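Local coordinates for Sca-family protein (Rickettsia rickettsii, PDB 4LQ8) that is a rickettsial surface cell antigen whose N-terminal head domain, the part described here, probably serves cell adhesion, at residues A[71-74]-A[75-79]; A[208-211]-A[212-216]; A[243-246]-A[247-251]; A[309-312]-A[313-317]. All coordinates share one frame; numbering follows the deposited sequence.

Contact 1: A[71-74]-A[75-79]; sequences ETII and QPQKD
Ile73 and Gln77 run side by side along helix 64-90, both pointing the same way, and give a worked example of how an i to i+4 pair builds one face of a helix. The methyl CG2 of Ile73 lies anti to its backbone N, beside the carbonyl carbon, and meets the end of the amide at Gln77 NE2, 3.7 Å away. Gln77 swings its CG back beside its own backbone N (chi1 -75°) and then extends, which carries the amide alongside the isoleucine. One residue on, Ile74 and Lys78 repeat the pattern with a purely aliphatic touch, Ile74 CG2 lying 4.0 Å from Lys78 CE. Backbone bonds underlie both pairs, from Gln77 N to Ile73 O (3.1 Å) and from Lys78 N to Ile74 O (3.3 Å). A water donates both to Ile74 O and to Gln77 OE1, so this carbonyl receives a second bond and the amide oxygen is held. Pro76 has no N-H to give to the preceding turn. Its ring instead brings CG to 3.3 Å from Glu71 O, where the helix widens into a pi-type turn and kinks. On the more exposed flank, Gln75 NE2 donates to Asp79 OD1 at 2.8 Å, in the plane of its own amide, and also to Lys113 O. Gln77 NE2 reaches Glu145 and Ser278 O, while Lys78 NZ bonds Thr114 O and Gln324 O. Thus the kinked helix packs against helix 135-155 through Thr72, Ile73, Pro76 and Gln77, and against strand 271-277 through Ile73 and Ile74.

Contact 2: A[208-211]-A[212-216]; sequences LAKQ and DGTQV
Leu208 and Val216 form an antiparallel hydrogen-bonded pair, Ala209 and Gln215 the non-hydrogen-bonded pair beside it, and a type I turn from Lys210 to Gly213 reverses the chain. The turn is closed by Gly213 N and Lys210 O (2.8 Å), with the donor above the carbonyl plane, and the next rung joins Lys210 N to Thr214 O (2.8 Å). Gly213 takes up positive phi (92°), a conformation that glycine adopts readily. On one face of the hairpin, Leu208 and Val216 lie side by side, CD1 of the leucine 4.1 Å from CB of the valine. The extended chain of Lys210 slants over the same valine, CE to Val216 CG2 3.7 Å, and runs alongside Thr214 before NZ bonds Gly299 O. Asp212 sets its CG between backbone N and carbonyl carbon (chi1 77°), folding the carboxylate back over the turn. Asp212 OD1 takes Thr214 OG1 at 2.7 Å on its syn side and Thr214 N at 3.1 Å from the same face of its plane, an Asx turn. Two donors on one oxygen fix the carboxylate's rotation and would tend to stabilise its negative charge, which would be expected to stiffen this exposed hairpin end.

Contact 3: A[243-246]-A[247-251]; sequences ALKA and DGTKP
Leu244 packs its two methyls against the returning chain, CD1 3.6 Å from Gly248 O and CD2 3.8 Å from Lys250 CG, and so marks the close, buried side of this reversal. Pro251 packs on the other face, also closely, its CD within 3.1 Å of Ala243 O. Between them the backbone is drawn together by Lys245 N and Thr249 O, 2.8 Å apart in a nearly straight bond (169° at the hydrogen), and by Gly248 N, which closes a type I turn on the carbonyl oxygen of Lys245. At the more exposed turn the contacts are largely polar. Asp247 is exposed, yet its OD1 is gripped twice, by Thr249 OG1 at 2.7 Å on the syn side and by Thr249 N at 3.2 Å from above the carboxylate plane; this is an Asx turn. Here Thr249 makes the bond with OG1 between the backbone N and the carbonyl carbon (chi1 62°). Lys245 bends at chi3 over this hydroxyl, CE lying 3.2 Å from Thr249 OG1, while NZ stays 5.1 Å from Asp247 OD1, too far for a salt bridge. Lys250 NZ forms a salt bridge with Glu29 and a hydrogen bond to Ala30 O. The turn follows strand 236-245: Ala243, Lys245 and Pro251 lean on Tyr302 of strand 300-304, whereas Leu244, Ala246 and Asp247 touch strand 215-224.

Contact 4: A[309-312]-A[313-317]; sequences GKYK and EMMKE
Lys310 NZ is a polar atom with several partners: it forms a long salt bridge with Glu313 OE1 (3.5 Å), a second with Asp225 and a hydrogen bond to Phe226 O. Two bends, at chi2 and chi3, curl the lysine so that its ammonium comes across the extended glutamate, three residues on, instead of running away from the helix. Sharing the ammonium with Asp225 and Phe226 O probably makes the glutamate a secondary partner. The aliphatic part of the same lysine crosses Met314, with CG 3.9 Å from the sulfur SD, so one side chain is polar at its end and apolar along its stem. The companion pair is Tyr311 and Met315, side by side and pointing the same way. Met315 CG sits over one face of the ring, 3.8 Å from its centroid and 20° off the normal, a CH-pi contact offset toward the rim near CZ. Bending at chi2 (-54°) carries SD beyond it to an oblique Met-aromatic position, 4.7 Å from the Tyr311 centroid. Tyr311 OH is held by Asp327 O, and the ring also meets Phe284. Beneath both pairs the backbone bonds are regular, as between Met315 N and Tyr311 O (2.8 Å). Pairing i to i+3 and i+4 is that of an alpha-helix, and with Met314 and Met315 toward strand 271-277 and Lys310 and Glu313 on the flank this one is amphipathic.

From the N terminus, contact 1 comes first, within helix 64-90, and closes no loop but one kinked helical turn. Contact 2 then joins strands 206-209 and 215-224 of the antiparallel sheet through a hairpin turn, and contact 3 reverses the chain at the end of strand 236-245 in the mixed sheet. Contact 4 lies within helix 308-320. All four follow in series; none nests or crosses. Contacts 2 and 3 touch, Val216 CG1 meeting Ala246 CB at 3.9 Å, a point where the two sheets meet. Contacts 1 and 4, with nearest atoms about 8 Å apart, both lay helices on strand 271-277.

Contact 1: A[71-74]-A[75-79]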
loop_
_atom_site.group_PDB
_atom_site.type_symbol
_atom_site.label_atom_id
_atom_site.label_comp_id
_atom_site.label_asym_id
_atom_site.label_seq_id
_atom_site.Cartn_x
_atom_site.Cartn_y
_atom_site.Cartn_z
ATOM N N GLU A 71 5.100 -1.134 11.840
ATOM C CA GLU A 71 5.280 -0.125 12.894
ATOM C C GLU A 71 5.132 1.313 12.441
ATOM O O GLU A 71 4.754 2.155 13.252
ATOM C CB GLU A 71 6.655 -0.271 13.558
ATOM C CG GLU A 71 6.821 -1.571 14.306
ATOM C CD GLU A 71 8.149 -1.707 15.032
ATOM O OE1 GLU A 71 9.118 -1.011 14.655
ATOM O OE2 GLU A 71 8.214 -2.503 15.992
ATOM N N THR A 72 5.522 1.623 11.210
ATOM C CA THR A 72 5.524 3.014 10.737
ATOM C C THR A 72 4.362 3.348 9.821
ATOM O O THR A 72 3.997 4.522 9.713
ATOM C CB THR A 72 6.863 3.373 10.043
ATOM O OG1 THR A 72 6.908 2.716 8.778
ATOM C CG2 THR A 72 8.058 2.993 10.859
ATOM N N ILE A 73 3.797 2.346 9.141
ATOM C CA ILE A 73 2.679 2.595 8.226
ATOM C C ILE A 73 1.376 1.932 8.680
ATOM O O ILE A 73 0.389 2.633 8.932
ATOM C CB ILE A 73 3.035 2.203 6.740
ATOM C CG1 ILE A 73 4.333 2.934 6.212
ATOM C CG2 ILE A 73 1.828 2.398 5.785
ATOM C CD1 ILE A 73 4.214 4.545 5.969
ATOM N N ILE A 74 1.339 0.574 8.694
ATOM C CA ILE A 74 0.095 -0.178 8.925
ATOM C C ILE A 74 -0.549 0.120 10.289
ATOM O O ILE A 74 -1.728 0.476 10.323
ATOM C CB ILE A 74 0.277 -1.696 8.665
ATOM C CG1 ILE A 74 0.710 -1.933 7.184
ATOM C CG2 ILE A 74 -0.998 -2.500 9.031
ATOM C CD1 ILE A 74 1.296 -3.318 6.900
ATOM N N GLN A 75 0.188 -0.067 11.390
ATOM C CA GLN A 75 -0.335 0.190 12.741
ATOM C C GLN A 75 -0.687 1.673 12.946
ATOM O O GLN A 75 -1.821 1.926 13.336
ATOM C CB GLN A 75 0.599 -0.364 13.845
ATOM C CG GLN A 75 -0.030 -0.370 15.255
ATOM C CD GLN A 75 -1.228 -1.267 15.328
ATOM O OE1 GLN A 75 -1.189 -2.442 14.932
ATOM N NE2 GLN A 75 -2.342 -0.717 15.770
ATOM N N PRO A 76 0.162 2.672 12.608
ATOM C CA PRO A 76 -0.263 4.082 12.796
ATOM C C PRO A 76 -1.494 4.490 11.985
ATOM O O PRO A 76 -2.267 5.327 12.456
ATOM C CB PRO A 76 0.984 4.894 12.381
ATOM C CG PRO A 76 2.113 3.971 12.590
ATOM C CD PRO A 76 1.573 2.623 12.167
ATOM N N GLN A 77 -1.692 3.917 10.784
ATOM C CA GLN A 77 -2.881 4.217 9.980
ATOM C C GLN A 77 -4.122 3.768 10.744
ATOM O O GLN A 77 -5.090 4.526 10.843
ATOM C CB GLN A 77 -2.838 3.547 8.607
ATOM C CG GLN A 77 -1.881 4.217 7.637
ATOM C CD GLN A 77 -1.756 3.406 6.370
ATOM O OE1 GLN A 77 -1.905 2.171 6.349
ATOM N NE2 GLN A 77 -1.479 4.085 5.292
ATOM N N LYS A 78 -4.074 2.539 11.299
ATOM C CA LYS A 78 -5.117 1.958 12.142
ATOM C C LYS A 78 -5.323 2.791 13.397
ATOM O O LYS A 78 -6.460 3.027 13.762
ATOM C CB LYS A 78 -4.724 0.533 12.578
ATOM C CG LYS A 78 -4.804 -0.499 11.475
ATOM C CD LYS A 78 -4.422 -1.846 12.034
ATOM C CE LYS A 78 -4.450 -2.927 10.980
ATOM N NZ LYS A 78 -3.953 -4.212 11.540
ATOM N N ASP A 79 -4.232 3.247 14.041
ATOM C CA ASP A 79 -4.305 4.023 15.289
ATOM C C ASP A 79 -4.959 5.387 15.097
ATOM O O ASP A 79 -5.824 5.758 15.893
ATOM C CB ASP A 79 -2.932 4.165 15.955
ATOM C CG ASP A 79 -2.314 2.867 16.436
ATOM O OD1 ASP A 79 -3.058 1.850 16.547
ATOM O OD2 ASP A 79 -1.089 2.863 16.711
HETATM O O HOH W 1 -3.207 0.193 7.801
#

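Contact 2: A[208-211]-A[212-216]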
loop_
_atom_site.group_PDB
_atom_site.type_symbol
_atom_site.label_atom_id
_atom_site.label_comp_id
_atom_site.label_asym_id
_atom_site.label_seq_id
_atom_site.Cartn_x
_atom_site.Cartn_y
_atom_site.Cartn_z
ATOM N N LEU A 208 -11.123 11.464 -13.139
ATOM C CA LEU A 208 -11.604 11.132 -11.814
ATOM C C LEU A 208 -11.896 12.437 -11.070
ATOM O O LEU A 208 -11.648 13.526 -11.600
ATOM C CB LEU A 208 -10.640 10.184 -11.053
ATOM C CG LEU A 208 -9.168 10.538 -10.973
ATOM C CD1 LEU A 208 -8.935 11.670 -9.955
ATOM C CD2 LEU A 208 -8.340 9.315 -10.577
ATOM N N ALA A 209 -12.457 12.344 -9.872
ATOM C CA ALA A 209 -12.743 13.557 -9.113
ATOM C C ALA A 209 -12.069 13.494 -7.764
ATOM O O ALA A 209 -11.997 12.421 -7.159
ATOM C CB ALA A 209 -14.242 13.745 -8.945
ATOM N N LYS A 210 -11.556 14.642 -7.300
ATOM C CA LYS A 210 -10.995 14.781 -5.950
ATOM C C LYS A 210 -12.209 14.834 -4.997
ATOM O O LYS A 210 -13.341 15.054 -5.459
ATOM C CB LYS A 210 -10.200 16.086 -5.807
ATOM C CG LYS A 210 -8.946 16.169 -6.648
ATOM C CD LYS A 210 -8.208 17.435 -6.286
ATOM C CE LYS A 210 -7.070 17.712 -7.222
ATOM N NZ LYS A 210 -6.381 18.985 -6.877
ATOM N N GLN A 211 -11.985 14.653 -3.676
ATOM C CA GLN A 211 -13.071 14.692 -2.687
ATOM C C GLN A 211 -13.901 15.991 -2.771
ATOM O O GLN A 211 -15.109 15.939 -2.570
ATOM C CB GLN A 211 -12.554 14.422 -1.255
ATOM C CG GLN A 211 -13.671 14.017 -0.278
ATOM C CD GLN A 211 -13.383 14.362 1.172
ATOM O OE1 GLN A 211 -12.811 15.414 1.512
ATOM N NE2 GLN A 211 -13.826 13.499 2.072
ATOM N N ASP A 212 -13.268 17.119 -3.151
ATOM C CA ASP A 212 -13.910 18.420 -3.312
ATOM C C ASP A 212 -14.633 18.609 -4.678
ATOM O O ASP A 212 -15.109 19.717 -4.967
ATOM C CB ASP A 212 -12.895 19.559 -3.053
ATOM C CG ASP A 212 -11.908 19.839 -4.174
ATOM O OD1 ASP A 212 -11.789 19.002 -5.086
ATOM O OD2 ASP A 212 -11.252 20.897 -4.133
ATOM N N GLY A 213 -14.664 17.556 -5.507
ATOM C CA GLY A 213 -15.327 17.591 -6.806
ATOM C C GLY A 213 -14.480 17.992 -7.999
ATOM O O GLY A 213 -14.918 17.803 -9.134
ATOM N N THR A 214 -13.271 18.562 -7.769
ATOM C CA THR A 214 -12.331 18.951 -8.845
ATOM C C THR A 214 -12.023 17.738 -9.742
ATOM O O THR A 214 -11.677 16.680 -9.226
ATOM C CB THR A 214 -11.022 19.504 -8.259
ATOM O OG1 THR A 214 -11.314 20.510 -7.295
ATOM C CG2 THR A 214 -10.072 20.050 -9.330
ATOM N N GLN A 215 -12.158 17.908 -11.070
ATOM C CA GLN A 215 -11.905 16.872 -12.089
ATOM C C GLN A 215 -10.417 16.833 -12.458
ATOM O O GLN A 215 -9.815 17.884 -12.717
ATOM C CB GLN A 215 -12.719 17.152 -13.361
ATOM C CG GLN A 215 -14.223 17.295 -13.149
ATOM C CD GLN A 215 -14.954 15.999 -13.281
ATOM O OE1 GLN A 215 -15.140 15.260 -12.316
ATOM N NE2 GLN A 215 -15.444 15.730 -14.463
ATOM N N VAL A 216 -9.828 15.633 -12.499
ATOM C CA VAL A 216 -8.416 15.476 -12.859
ATOM C C VAL A 216 -8.323 14.411 -13.955
ATOM O O VAL A 216 -8.817 13.286 -13.771
ATOM C CB VAL A 216 -7.532 15.090 -11.618
ATOM C CG1 VAL A 216 -6.092 14.788 -12.016
ATOM C CG2 VAL A 216 -7.568 16.167 -10.531
#

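Contact 3: A[243-246]-A[247-251]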
loop_
_atom_site.group_PDB
_atom_site.type_symbol
_atom_site.label_atom_id
_atom_site.label_comp_id
_atom_site.label_asym_id
_atom_site.label_seq_id
_atom_site.Cartn_x
_atom_site.Cartn_y
_atom_site.Cartn_z
ATOM N N ALA A 243 4.313 6.169 -6.257
ATOM C CA ALA A 243 3.062 6.661 -6.829
ATOM C C ALA A 243 3.426 7.540 -8.026
ATOM O O ALA A 243 4.493 8.157 -8.019
ATOM C CB ALA A 243 2.334 7.498 -5.789
ATOM N N LEU A 244 2.583 7.579 -9.058
ATOM C CA LEU A 244 2.865 8.432 -10.213
ATOM C C LEU A 244 1.867 9.564 -10.232
ATOM O O LEU A 244 0.697 9.353 -9.891
ATOM C CB LEU A 244 2.760 7.659 -11.544
ATOM C CG LEU A 244 3.831 6.618 -11.855
ATOM C CD1 LEU A 244 3.597 6.014 -13.227
ATOM C CD2 LEU A 244 5.248 7.206 -11.792
ATOM N N LYS A 245 2.293 10.735 -10.720
ATOM C CA LYS A 245 1.416 11.892 -10.899
ATOM C C LYS A 245 0.430 11.611 -12.046
ATOM O O LYS A 245 0.622 10.634 -12.779
ATOM C CB LYS A 245 2.248 13.156 -11.188
ATOM C CG LYS A 245 3.200 13.528 -10.041
ATOM C CD LYS A 245 3.679 14.965 -10.137
ATOM C CE LYS A 245 4.855 15.141 -11.045
ATOM N NZ LYS A 245 5.174 16.578 -11.259
ATOM N N ALA A 246 -0.605 12.470 -12.220
ATOM C CA ALA A 246 -1.639 12.310 -13.277
ATOM C C ALA A 246 -1.077 12.170 -14.702
ATOM O O ALA A 246 -1.717 11.528 -15.532
ATOM C CB ALA A 246 -2.652 13.454 -13.225
ATOM N N ASP A 247 0.106 12.755 -14.978
ATOM C CA ASP A 247 0.726 12.692 -16.321
ATOM C C ASP A 247 1.746 11.533 -16.432
ATOM O O ASP A 247 2.530 11.491 -17.376
ATOM C CB ASP A 247 1.380 14.055 -16.681
ATOM C CG ASP A 247 2.547 14.492 -15.782
ATOM O OD1 ASP A 247 2.915 13.732 -14.864
ATOM O OD2 ASP A 247 3.063 15.615 -15.978
ATOM N N GLY A 248 1.760 10.660 -15.437
ATOM C CA GLY A 248 2.641 9.500 -15.408
ATOM C C GLY A 248 4.077 9.744 -14.982
ATOM O O GLY A 248 4.905 8.844 -15.103
ATOM N N THR A 249 4.401 10.943 -14.476
ATOM C CA THR A 249 5.768 11.243 -14.019
ATOM C C THR A 249 5.897 11.000 -12.503
ATOM O O THR A 249 4.901 11.015 -11.771
ATOM C CB THR A 249 6.201 12.675 -14.400
ATOM O OG1 THR A 249 5.340 13.595 -13.749
ATOM C CG2 THR A 249 6.173 12.924 -15.894
ATOM N N LYS A 250 7.131 10.807 -12.038
ATOM C CA LYS A 250 7.417 10.540 -10.632
ATOM C C LYS A 250 7.334 11.804 -9.786
ATOM O O LYS A 250 7.661 12.882 -10.277
ATOM C CB LYS A 250 8.768 9.812 -10.474
ATOM C CG LYS A 250 8.741 8.408 -11.110
ATOM C CD LYS A 250 9.943 7.530 -10.790
ATOM C CE LYS A 250 11.180 7.825 -11.602
ATOM N NZ LYS A 250 12.060 8.817 -10.934
ATOM N N PRO A 251 6.835 11.737 -8.533
ATOM C CA PRO A 251 6.796 12.959 -7.714
ATOM C C PRO A 251 8.180 13.231 -7.120
ATOM O O PRO A 251 9.093 12.400 -7.265
ATOM C CB PRO A 251 5.828 12.577 -6.595
ATOM C CG PRO A 251 6.041 11.106 -6.408
ATOM C CD PRO A 251 6.383 10.556 -7.763
#

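Contact 4: A[309-312]-A[313-317]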
loop_
_atom_site.group_PDB
_atom_site.type_symbol
_atom_site.label_atom_id
_atom_site.label_comp_id
_atom_site.label_asym_id
_atom_site.label_seq_id
_atom_site.Cartn_x
_atom_site.Cartn_y
_atom_site.Cartn_z
ATOM N N GLY A 309 -8.015 -5.905 -9.090
ATOM C CA GLY A 309 -7.931 -7.360 -9.128
ATOM C C GLY A 309 -6.643 -7.832 -8.482
ATOM O O GLY A 309 -6.665 -8.732 -7.657
ATOM N N LYS A 310 -5.515 -7.189 -8.805
ATOM C CA LYS A 310 -4.232 -7.559 -8.198
ATOM C C LYS A 310 -4.234 -7.260 -6.670
ATOM O O LYS A 310 -3.807 -8.097 -5.872
ATOM C CB LYS A 310 -3.065 -6.845 -8.912
ATOM C CG LYS A 310 -1.679 -7.167 -8.334
ATOM C CD LYS A 310 -1.331 -8.649 -8.378
ATOM C CE LYS A 310 -1.193 -9.175 -9.799
ATOM N NZ LYS A 310 -0.739 -10.586 -9.770
ATOM N N TYR A 311 -4.762 -6.101 -6.288
ATOM C CA TYR A 311 -4.844 -5.693 -4.892
ATOM C C TYR A 311 -5.653 -6.701 -4.072
ATOM O O TYR A 311 -5.188 -7.114 -3.012
ATOM C CB TYR A 311 -5.461 -4.299 -4.780
ATOM C CG TYR A 311 -5.586 -3.830 -3.348
ATOM C CD1 TYR A 311 -4.469 -3.385 -2.638
ATOM C CD2 TYR A 311 -6.822 -3.817 -2.699
ATOM C CE1 TYR A 311 -4.582 -2.930 -1.325
ATOM C CE2 TYR A 311 -6.944 -3.350 -1.390
ATOM C CZ TYR A 311 -5.819 -2.919 -0.707
ATOM O OH TYR A 311 -5.911 -2.468 0.580
ATOM N N LYS A 312 -6.841 -7.121 -4.578
ATOM C CA LYS A 312 -7.673 -8.136 -3.917
ATOM C C LYS A 312 -6.948 -9.491 -3.801
ATOM O O LYS A 312 -7.034 -10.122 -2.759
ATOM C CB LYS A 312 -9.043 -8.301 -4.630
ATOM C CG LYS A 312 -9.901 -7.009 -4.662
ATOM C CD LYS A 312 -10.306 -6.431 -3.282
ATOM C CE LYS A 312 -10.896 -5.018 -3.385
ATOM N NZ LYS A 312 -11.582 -4.584 -2.130
ATOM N N GLU A 313 -6.225 -9.925 -4.843
ATOM C CA GLU A 313 -5.448 -11.179 -4.803
ATOM C C GLU A 313 -4.337 -11.098 -3.737
ATOM O O GLU A 313 -4.118 -12.068 -3.005
ATOM C CB GLU A 313 -4.762 -11.443 -6.143
ATOM C CG GLU A 313 -5.569 -12.202 -7.167
ATOM C CD GLU A 313 -4.913 -12.238 -8.541
ATOM O OE1 GLU A 313 -3.663 -12.155 -8.619
ATOM O OE2 GLU A 313 -5.658 -12.329 -9.544
ATOM N N MET A 314 -3.624 -9.943 -3.676
ATOM C CA MET A 314 -2.546 -9.706 -2.704
ATOM C C MET A 314 -3.123 -9.616 -1.310
ATOM O O MET A 314 -2.576 -10.228 -0.403
ATOM C CB MET A 314 -1.735 -8.446 -3.060
ATOM C CG MET A 314 -0.951 -8.599 -4.336
ATOM S SD MET A 314 -0.049 -7.104 -4.770
ATOM C CE MET A 314 1.519 -7.416 -3.902
ATOM N N MET A 315 -4.247 -8.904 -1.137
ATOM C CA MET A 315 -4.920 -8.809 0.171
ATOM C C MET A 315 -5.291 -10.217 0.673
ATOM O O MET A 315 -4.956 -10.561 1.805
ATOM C CB MET A 315 -6.151 -7.887 0.118
ATOM C CG MET A 315 -5.804 -6.409 0.304
ATOM S SD MET A 315 -4.832 -5.992 1.809
ATOM C CE MET A 315 -6.022 -6.451 3.089
ATOM N N LYS A 316 -5.881 -11.049 -0.202
ATOM C CA LYS A 316 -6.229 -12.445 0.104
ATOM C C LYS A 316 -5.007 -13.288 0.578
ATOM O O LYS A 316 -5.106 -13.960 1.596
ATOM C CB LYS A 316 -6.929 -13.112 -1.093
ATOM C CG LYS A 316 -7.497 -14.519 -0.821
ATOM C CD LYS A 316 -8.644 -14.517 0.198
ATOM C CE LYS A 316 -8.886 -15.877 0.823
ATOM N NZ LYS A 316 -9.891 -15.814 1.924
ATOM N N GLU A 317 -3.876 -13.230 -0.136
ATOM C CA GLU A 317 -2.652 -13.968 0.215
ATOM C C GLU A 317 -2.047 -13.469 1.550
ATOM O O GLU A 317 -1.653 -14.287 2.385
ATOM C CB GLU A 317 -1.634 -13.901 -0.945
ATOM C CG GLU A 317 -0.339 -14.683 -0.753
ATOM C CD GLU A 317 -0.427 -16.194 -0.666
ATOM O OE1 GLU A 317 -1.516 -16.752 -0.923
ATOM O OE2 GLU A 317 0.603 -16.826 -0.332
#